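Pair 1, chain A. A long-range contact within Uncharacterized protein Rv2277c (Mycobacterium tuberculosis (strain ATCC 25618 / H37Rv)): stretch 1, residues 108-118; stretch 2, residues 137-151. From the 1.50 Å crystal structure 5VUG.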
# COMPACT_ATOMS: atom_id res chain seq x y z
N THR A 108 -16.43 -30.88 -18.62
CA THR A 108 -17.16 -30.61 -17.40
C THR A 108 -16.22 -30.75 -16.21
O THR A 108 -15.16 -31.40 -16.29
CB THR A 108 -18.31 -31.61 -17.21
OG1 THR A 108 -17.80 -32.95 -17.09
CG2 THR A 108 -19.32 -31.52 -18.36
N LEU A 109 -16.60 -30.11 -15.09
CA LEU A 109 -15.85 -30.31 -13.85
C LEU A 109 -15.81 -31.79 -13.49
O LEU A 109 -14.77 -32.30 -13.04
CB LEU A 109 -16.47 -29.49 -12.72
CG LEU A 109 -15.88 -29.73 -11.33
CD1 LEU A 109 -14.41 -29.32 -11.26
CD2 LEU A 109 -16.69 -28.96 -10.30
N GLU A 110 -16.92 -32.49 -13.71
CA GLU A 110 -16.98 -33.92 -13.39
C GLU A 110 -15.97 -34.71 -14.21
O GLU A 110 -15.28 -35.59 -13.67
CB GLU A 110 -18.42 -34.41 -13.60
CG GLU A 110 -18.67 -35.85 -13.18
CD GLU A 110 -20.12 -36.10 -12.73
OE1 GLU A 110 -20.42 -37.25 -12.36
OE2 GLU A 110 -20.94 -35.15 -12.72
N GLN A 111 -15.86 -34.41 -15.51
CA GLN A 111 -14.84 -35.06 -16.34
C GLN A 111 -13.44 -34.74 -15.83
O GLN A 111 -12.56 -35.61 -15.82
CB GLN A 111 -14.95 -34.60 -17.79
CG GLN A 111 -16.06 -35.26 -18.60
CD GLN A 111 -16.27 -34.60 -19.96
OE1 GLN A 111 -16.25 -33.38 -20.08
NE2 GLN A 111 -16.46 -35.42 -20.98
N ALA A 112 -13.20 -33.48 -15.47
CA ALA A 112 -11.89 -33.07 -14.97
C ALA A 112 -11.53 -33.82 -13.69
O ALA A 112 -10.39 -34.28 -13.54
CB ALA A 112 -11.91 -31.57 -14.69
N ILE A 113 -12.48 -33.95 -12.77
CA ILE A 113 -12.25 -34.70 -11.54
C ILE A 113 -11.84 -36.13 -11.87
O ILE A 113 -10.88 -36.67 -11.31
CB ILE A 113 -13.50 -34.66 -10.63
CG1 ILE A 113 -13.70 -33.24 -10.11
CG2 ILE A 113 -13.39 -35.66 -9.48
CD1 ILE A 113 -15.05 -32.99 -9.52
N GLY A 114 -12.56 -36.76 -12.81
CA GLY A 114 -12.25 -38.12 -13.21
C GLY A 114 -10.90 -38.29 -13.89
O GLY A 114 -10.36 -39.40 -13.90
N ALA A 115 -10.36 -37.21 -14.46
CA ALA A 115 -9.06 -37.24 -15.12
C ALA A 115 -7.92 -37.03 -14.15
O ALA A 115 -6.77 -36.94 -14.58
CB ALA A 115 -8.99 -36.18 -16.22
N THR A 116 -8.21 -36.95 -12.84
CA THR A 116 -7.15 -36.77 -11.87
C THR A 116 -7.11 -37.97 -10.93
O THR A 116 -8.15 -38.61 -10.68
CB THR A 116 -7.31 -35.49 -11.05
OG1 THR A 116 -8.56 -35.51 -10.35
CG2 THR A 116 -7.26 -34.26 -11.94
N PRO A 117 -5.94 -38.31 -10.41
CA PRO A 117 -5.82 -39.48 -9.53
C PRO A 117 -6.41 -39.20 -8.16
O PRO A 117 -6.60 -38.03 -7.78
CB PRO A 117 -4.31 -39.71 -9.46
CG PRO A 117 -3.72 -38.38 -9.75
CD PRO A 117 -4.64 -37.72 -10.73
N PRO A 118 -6.71 -40.25 -7.38
CA PRO A 118 -7.49 -40.06 -6.15
C PRO A 118 -6.75 -39.28 -5.08
O PRO A 118 -7.40 -38.73 -4.17
CB PRO A 118 -7.78 -41.50 -5.69
CG PRO A 118 -6.70 -42.33 -6.35
CD PRO A 118 -6.47 -41.68 -7.67
N ALA A 137 -24.09 -25.57 -7.77
CA ALA A 137 -23.82 -26.58 -8.79
C ALA A 137 -22.48 -27.26 -8.54
O ALA A 137 -22.36 -28.48 -8.70
CB ALA A 137 -23.87 -25.94 -10.18
N VAL A 138 -21.48 -26.49 -8.12
CA VAL A 138 -20.18 -27.08 -7.82
C VAL A 138 -20.27 -27.98 -6.60
O VAL A 138 -19.74 -29.10 -6.60
CB VAL A 138 -19.10 -25.99 -7.65
CG1 VAL A 138 -17.81 -26.60 -7.05
CG2 VAL A 138 -18.78 -25.34 -9.01
N ALA A 139 -20.95 -27.52 -5.54
CA ALA A 139 -21.13 -28.34 -4.35
C ALA A 139 -21.79 -29.67 -4.69
O ALA A 139 -21.38 -30.72 -4.17
CB ALA A 139 -21.95 -27.57 -3.30
N GLN A 140 -22.80 -29.65 -5.56
CA GLN A 140 -23.50 -30.88 -5.90
C GLN A 140 -22.59 -31.87 -6.63
O GLN A 140 -22.62 -33.07 -6.33
CB GLN A 140 -24.75 -30.56 -6.72
CG GLN A 140 -25.83 -29.91 -5.88
CD GLN A 140 -27.00 -29.45 -6.72
OE1 GLN A 140 -27.63 -30.25 -7.43
NE2 GLN A 140 -27.29 -28.15 -6.67
N VAL A 141 -21.77 -31.39 -7.57
CA VAL A 141 -20.81 -32.27 -8.23
C VAL A 141 -19.82 -32.84 -7.22
O VAL A 141 -19.53 -34.04 -7.22
CB VAL A 141 -20.07 -31.54 -9.37
CG1 VAL A 141 -18.90 -32.41 -9.87
CG2 VAL A 141 -21.01 -31.23 -10.52
N LEU A 142 -19.27 -31.98 -6.37
CA LEU A 142 -18.28 -32.46 -5.40
C LEU A 142 -18.88 -33.49 -4.46
O LEU A 142 -18.20 -34.46 -4.09
CB LEU A 142 -17.69 -31.29 -4.62
CG LEU A 142 -16.81 -30.38 -5.48
CD1 LEU A 142 -16.34 -29.20 -4.64
CD2 LEU A 142 -15.62 -31.14 -6.08
N THR A 143 -20.15 -33.30 -4.06
CA THR A 143 -20.82 -34.25 -3.19
C THR A 143 -21.03 -35.59 -3.88
O THR A 143 -20.71 -36.65 -3.33
CB THR A 143 -22.18 -33.69 -2.75
OG1 THR A 143 -22.00 -32.55 -1.90
CG2 THR A 143 -22.98 -34.75 -2.00
N ARG A 144 -21.59 -35.55 -5.10
CA ARG A 144 -21.95 -36.78 -5.79
C ARG A 144 -20.72 -37.57 -6.23
O ARG A 144 -20.75 -38.81 -6.22
CB ARG A 144 -22.85 -36.46 -6.98
CG ARG A 144 -23.44 -37.68 -7.64
CD ARG A 144 -24.52 -37.30 -8.63
NE ARG A 144 -24.18 -36.06 -9.32
CZ ARG A 144 -23.29 -35.97 -10.29
NH1 ARG A 144 -22.64 -37.06 -10.69
NH2 ARG A 144 -23.04 -34.80 -10.86
N THR A 145 -19.64 -36.88 -6.61
CA THR A 145 -18.42 -37.58 -7.00
C THR A 145 -17.58 -38.01 -5.81
O THR A 145 -16.67 -38.83 -5.99
CB THR A 145 -17.54 -36.71 -7.91
OG1 THR A 145 -17.12 -35.53 -7.20
CG2 THR A 145 -18.29 -36.32 -9.17
N GLY A 146 -17.83 -37.48 -4.62
CA GLY A 146 -17.00 -37.76 -3.47
C GLY A 146 -15.67 -37.04 -3.47
O GLY A 146 -14.78 -37.40 -2.70
N ALA A 147 -15.53 -36.01 -4.30
CA ALA A 147 -14.28 -35.27 -4.39
C ALA A 147 -14.22 -34.07 -3.46
O ALA A 147 -13.21 -33.36 -3.46
CB ALA A 147 -14.02 -34.83 -5.84
N ALA A 148 -15.26 -33.83 -2.66
CA ALA A 148 -15.23 -32.67 -1.77
C ALA A 148 -14.05 -32.73 -0.81
O ALA A 148 -13.49 -31.70 -0.45
CB ALA A 148 -16.55 -32.52 -1.02
N GLY A 149 -13.65 -33.94 -0.40
CA GLY A 149 -12.57 -34.09 0.56
C GLY A 149 -11.20 -33.77 0.03
O GLY A 149 -10.27 -33.59 0.83
N ARG A 150 -11.04 -33.67 -1.29
CA ARG A 150 -9.75 -33.33 -1.88
C ARG A 150 -9.80 -32.05 -2.69
O ARG A 150 -8.87 -31.76 -3.45
CB ARG A 150 -9.17 -34.49 -2.71
CG ARG A 150 -9.96 -34.83 -3.97
CD ARG A 150 -9.29 -36.02 -4.66
NE ARG A 150 -10.03 -36.55 -5.80
CZ ARG A 150 -9.70 -36.34 -7.07
NH1 ARG A 150 -8.64 -35.60 -7.37
NH2 ARG A 150 -10.42 -36.88 -8.04
N SER A 151 -10.86 -31.25 -2.53
CA SER A 151 -11.04 -30.03 -3.31
C SER A 151 -11.09 -28.81 -2.40
O SER A 151 -11.71 -28.84 -1.33
CB SER A 151 -12.32 -30.11 -4.17
OG SER A 151 -12.27 -31.22 -5.05

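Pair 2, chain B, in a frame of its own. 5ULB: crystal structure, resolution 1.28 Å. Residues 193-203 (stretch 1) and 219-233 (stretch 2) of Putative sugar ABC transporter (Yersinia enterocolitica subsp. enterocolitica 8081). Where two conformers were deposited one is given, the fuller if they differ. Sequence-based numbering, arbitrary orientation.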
# COMPACT_ATOMS: atom_id res chain seq x y z
N LYS B 193 -0.10 8.55 21.10
CA LYS B 193 -1.45 8.12 21.35
C LYS B 193 -1.49 6.73 22.01
O LYS B 193 -2.25 6.51 22.96
CB LYS B 193 -2.31 8.13 20.10
CG LYS B 193 -2.64 9.53 19.68
CD LYS B 193 -3.27 9.55 18.32
CE LYS B 193 -3.64 10.93 17.99
NZ LYS B 193 -4.20 11.09 16.56
N VAL B 194 -0.65 5.80 21.55
CA VAL B 194 -0.58 4.51 22.17
C VAL B 194 -0.04 4.62 23.57
O VAL B 194 -0.51 3.92 24.49
CB VAL B 194 0.20 3.51 21.27
CG1 VAL B 194 0.49 2.24 22.05
CG2 VAL B 194 -0.52 3.22 19.95
N GLY B 195 0.94 5.52 23.81
CA GLY B 195 1.43 5.69 25.18
C GLY B 195 0.31 6.04 26.16
O GLY B 195 0.28 5.52 27.29
N ALA B 196 -0.63 6.91 25.74
CA ALA B 196 -1.70 7.26 26.64
C ALA B 196 -2.69 6.09 26.84
O ALA B 196 -3.20 5.91 27.96
CB ALA B 196 -2.45 8.50 26.11
N VAL B 197 -2.93 5.28 25.80
CA VAL B 197 -3.82 4.11 25.93
C VAL B 197 -3.15 3.10 26.90
O VAL B 197 -3.83 2.48 27.75
CB VAL B 197 -4.14 3.50 24.57
CG1 VAL B 197 -5.00 2.30 24.79
CG2 VAL B 197 -4.99 4.47 23.85
N LEU B 198 -1.83 2.93 26.79
CA LEU B 198 -1.09 2.04 27.69
C LEU B 198 -1.22 2.47 29.17
O LEU B 198 -1.25 1.66 30.11
CB LEU B 198 0.34 1.99 27.32
CG LEU B 198 0.67 1.35 25.96
CD1 LEU B 198 2.15 1.49 25.64
CD2 LEU B 198 0.34 -0.14 25.94
N ALA B 199 -1.33 3.79 29.36
CA ALA B 199 -1.51 4.30 30.73
C ALA B 199 -2.88 4.07 31.29
O ALA B 199 -3.06 3.94 32.51
CB ALA B 199 -1.18 5.77 30.74
N LYS B 200 -3.89 4.04 30.41
CA LYS B 200 -5.26 3.75 30.83
C LYS B 200 -5.50 2.25 31.12
O LYS B 200 -6.35 1.94 31.98
CB LYS B 200 -6.27 4.19 29.75
CG LYS B 200 -6.42 5.65 29.62
CD LYS B 200 -7.57 6.13 28.73
CE LYS B 200 -7.55 5.49 27.39
NZ LYS B 200 -8.69 6.06 26.64
N TYR B 201 -4.69 1.39 30.47
CA TYR B 201 -4.87 -0.07 30.60
C TYR B 201 -3.51 -0.68 30.91
O TYR B 201 -2.73 -1.03 30.03
CB TYR B 201 -5.38 -0.58 29.23
CG TYR B 201 -6.70 -0.11 28.79
CD1 TYR B 201 -7.84 -0.56 29.43
CD2 TYR B 201 -6.85 0.84 27.82
CE1 TYR B 201 -9.10 -0.08 29.04
CE2 TYR B 201 -8.09 1.26 27.36
CZ TYR B 201 -9.19 0.86 28.02
OH TYR B 201 -10.46 1.26 27.57
N PRO B 202 -3.21 -0.68 32.21
CA PRO B 202 -1.86 -1.19 32.66
C PRO B 202 -1.61 -2.66 32.32
O PRO B 202 -2.51 -3.41 31.86
CB PRO B 202 -1.88 -0.97 34.13
CG PRO B 202 -2.90 0.06 34.39
CD PRO B 202 -4.00 -0.23 33.35
N LYS B 203 -0.38 -3.05 32.52
CA LYS B 203 0.12 -4.38 32.18
C LYS B 203 -0.86 -5.45 32.67
O LYS B 203 -1.29 -5.53 33.83
CB LYS B 203 1.58 -4.54 32.74
CG LYS B 203 2.28 -5.76 32.34
CD LYS B 203 3.68 -5.86 32.82
CE LYS B 203 4.56 -4.67 32.45
NZ LYS B 203 5.95 -5.04 32.87
N GLY B 219 4.71 3.12 14.99
CA GLY B 219 4.57 3.96 16.18
C GLY B 219 4.18 3.19 17.39
O GLY B 219 4.64 3.43 18.55
N ALA B 220 3.24 2.21 17.25
CA ALA B 220 2.90 1.36 18.41
C ALA B 220 4.09 0.62 18.91
O ALA B 220 4.23 0.49 20.13
CB ALA B 220 1.80 0.42 18.03
N TYR B 221 4.91 0.10 18.04
CA TYR B 221 6.12 -0.61 18.42
C TYR B 221 7.04 0.24 19.32
O TYR B 221 7.50 -0.16 20.37
CB TYR B 221 6.88 -1.08 17.19
CG TYR B 221 8.13 -1.85 17.50
CD1 TYR B 221 9.36 -1.17 17.77
CD2 TYR B 221 8.15 -3.21 17.62
CE1 TYR B 221 10.48 -1.82 18.15
CE2 TYR B 221 9.33 -3.88 17.93
CZ TYR B 221 10.49 -3.18 18.23
OH TYR B 221 11.57 -3.87 18.59
N LYS B 222 7.25 1.49 18.84
CA LYS B 222 8.06 2.43 19.68
C LYS B 222 7.43 2.63 21.02
O LYS B 222 8.14 2.61 22.04
CB LYS B 222 8.17 3.74 18.92
CG LYS B 222 9.02 4.82 19.64
CD LYS B 222 9.00 6.18 18.78
CE LYS B 222 9.44 7.43 19.58
NZ LYS B 222 10.83 7.20 19.56
N ALA B 223 6.13 2.83 21.08
CA ALA B 223 5.50 3.01 22.36
C ALA B 223 5.66 1.76 23.24
O ALA B 223 5.90 1.88 24.46
CB ALA B 223 4.02 3.31 22.23
N LEU B 224 5.52 0.59 22.66
CA LEU B 224 5.68 -0.64 23.51
C LEU B 224 7.07 -0.73 24.09
O LEU B 224 7.29 -1.08 25.25
CB LEU B 224 5.34 -1.94 22.72
CG LEU B 224 3.89 -2.04 22.21
CD1 LEU B 224 3.69 -3.39 21.57
CD2 LEU B 224 2.89 -1.85 23.30
N GLN B 225 8.08 -0.47 23.26
CA GLN B 225 9.47 -0.54 23.75
C GLN B 225 9.70 0.48 24.82
O GLN B 225 10.22 0.19 25.88
CB GLN B 225 10.42 -0.38 22.60
CG GLN B 225 10.58 -1.66 21.73
CD GLN B 225 11.28 -2.89 22.36
OE1 GLN B 225 11.65 -2.86 23.51
NE2 GLN B 225 11.57 -3.91 21.53
N GLU B 226 9.34 1.76 24.53
CA GLU B 226 9.72 2.86 25.43
C GLU B 226 8.97 2.80 26.74
O GLU B 226 9.46 3.30 27.74
CB GLU B 226 9.54 4.20 24.73
CG GLU B 226 10.52 4.38 23.68
CD GLU B 226 10.53 5.68 22.95
OE1 GLU B 226 9.66 6.49 23.25
OE2 GLU B 226 11.39 5.86 21.98
N ASN B 227 7.73 2.27 26.73
CA ASN B 227 6.93 2.15 27.92
C ASN B 227 7.08 0.79 28.65
O ASN B 227 6.38 0.52 29.62
CB ASN B 227 5.45 2.39 27.64
CG ASN B 227 5.13 3.84 27.24
OD1 ASN B 227 5.04 4.67 28.16
ND2 ASN B 227 5.06 4.15 25.97
N GLY B 228 7.95 -0.08 28.15
CA GLY B 228 8.13 -1.41 28.83
C GLY B 228 6.91 -2.28 28.76
O GLY B 228 6.58 -2.99 29.72
N ARG B 229 6.22 -2.27 27.63
CA ARG B 229 4.97 -3.01 27.41
C ARG B 229 5.08 -4.05 26.30
O ARG B 229 4.07 -4.29 25.62
CB ARG B 229 3.82 -2.08 27.22
CG ARG B 229 3.53 -1.22 28.46
CD ARG B 229 3.01 -2.00 29.65
NE ARG B 229 1.70 -2.63 29.38
CZ ARG B 229 0.53 -2.00 29.47
NH1 ARG B 229 0.45 -0.74 29.77
NH2 ARG B 229 -0.62 -2.64 29.18
N THR B 230 6.23 -4.65 26.14
CA THR B 230 6.45 -5.60 25.07
C THR B 230 5.82 -6.99 25.32
O THR B 230 5.91 -7.85 24.44
CB THR B 230 7.92 -5.76 24.71
OG1 THR B 230 8.66 -6.25 25.78
CG2 THR B 230 8.53 -4.47 24.14
N GLU B 231 5.11 -7.16 26.43
CA GLU B 231 4.26 -8.34 26.55
C GLU B 231 3.08 -8.30 25.58
O GLU B 231 2.51 -9.35 25.33
CB GLU B 231 3.75 -8.49 28.00
CG GLU B 231 2.61 -7.57 28.46
CD GLU B 231 2.92 -6.07 28.69
OE1 GLU B 231 4.11 -5.71 28.73
OE2 GLU B 231 1.92 -5.31 28.75
N ILE B 232 2.71 -7.11 25.11
CA ILE B 232 1.64 -6.95 24.10
C ILE B 232 2.17 -7.32 22.80
O ILE B 232 3.18 -6.84 22.34
CB ILE B 232 1.14 -5.47 24.14
CG1 ILE B 232 0.61 -5.11 25.50
CG2 ILE B 232 0.17 -5.24 23.02
CD1 ILE B 232 0.30 -3.60 25.65
N LYS B 233 1.43 -8.18 22.05
CA LYS B 233 1.85 -8.64 20.74
C LYS B 233 1.25 -7.83 19.59
O LYS B 233 0.09 -7.44 19.68
CB LYS B 233 1.53 -10.14 20.61
CG LYS B 233 2.28 -10.99 21.65
CD LYS B 233 3.78 -10.61 21.85
CE LYS B 233 4.48 -11.40 22.96
NZ LYS B 233 5.79 -10.76 23.49
O HOH W 1 7.46 -2.76 32.21
O HOH W 2 6.54 -6.30 29.74

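The sharpest difference is where the charged side chains cross between the stretches. Pair 1 uses two arginines, and one of them forms a salt bridge to the other stretch. Pair 2 uses one arginine, which binds only backbone carbonyls across the contact.

The shared geometry is two helices running roughly the same way, each followed by a turn. The N-to-C directions differ by 37° in pair 1 and 48° in pair 2. Fourteen central residues superpose with an RMSD of 0.5 Å. The axes approach to 10.5 Å in pair 1 and 8.9 Å in pair 2.

The apolar centre falls in the same place in both pairs. A:Ile113 matches B:Leu198, and their side-chain centres lie 0.2 Å apart. A:Ile113 CD1 is 3.9 Å from A:Val141 CG1 and 3.9 Å from A:Leu142 CD2. B:Leu198 CD2 meets B:Leu224 CD2 at 4.0 Å and B:Ile232 CD1 at 3.5 Å. A:Leu109 matches B:Val194. A:Leu109 CD2 reaches A:Val141 CG1 at 4.1 Å. The shorter B:Val194 CG1 reaches B:Ala223 CB at 3.7 Å. A:Val141 and B:Ala223 match, so the smaller pair of side chains goes with the closer helices.

A:Glu110 matches B:Gly195. The acid receives two hydrogen bonds, from A:Arg144 NH1 to A:Glu110 OE1 and from A:Arg144 NH2 to A:Glu110 OE2, both 2.8 Å. This paired salt bridge lies along the guanidinium edge. In pair 2, B:Glu226 stands at the arginine position and makes no contact across the stretches. Instead, B:Lys222 NZ bonds B:Glu226 OE2 at 2.8 Å within its own helix.

After each second helix, the first residue to leave helical phi/psi is a glycine with positive phi, A:Gly146 and B:Gly228. The next residues also match, A:Ala147 and B:Arg229. A:Ala147 CB simply packs on A:Ile113 CG2 at 3.8 Å. B:Arg229 reaches back to the end of the first helix. Its NH2 donates to B:Tyr201 O at 2.8 Å, and its NH1 donates to B:Leu198 O at 3.0 Å. B:Glu231 OE2 holds B:Arg229 NE at 2.8 Å.

Pair 1 reaches the same region from A:Arg150, which has no counterpart. A:Arg150 NH1 donates to A:Thr116 OG1 at 3.0 Å, and A:Arg150 NH2 makes a weak bond to A:Ile113 O at 3.3 Å. Thus the carbonyls of the matched A:Ile113 and B:Leu198 both accept from an arginine, but from different points on the second stretch.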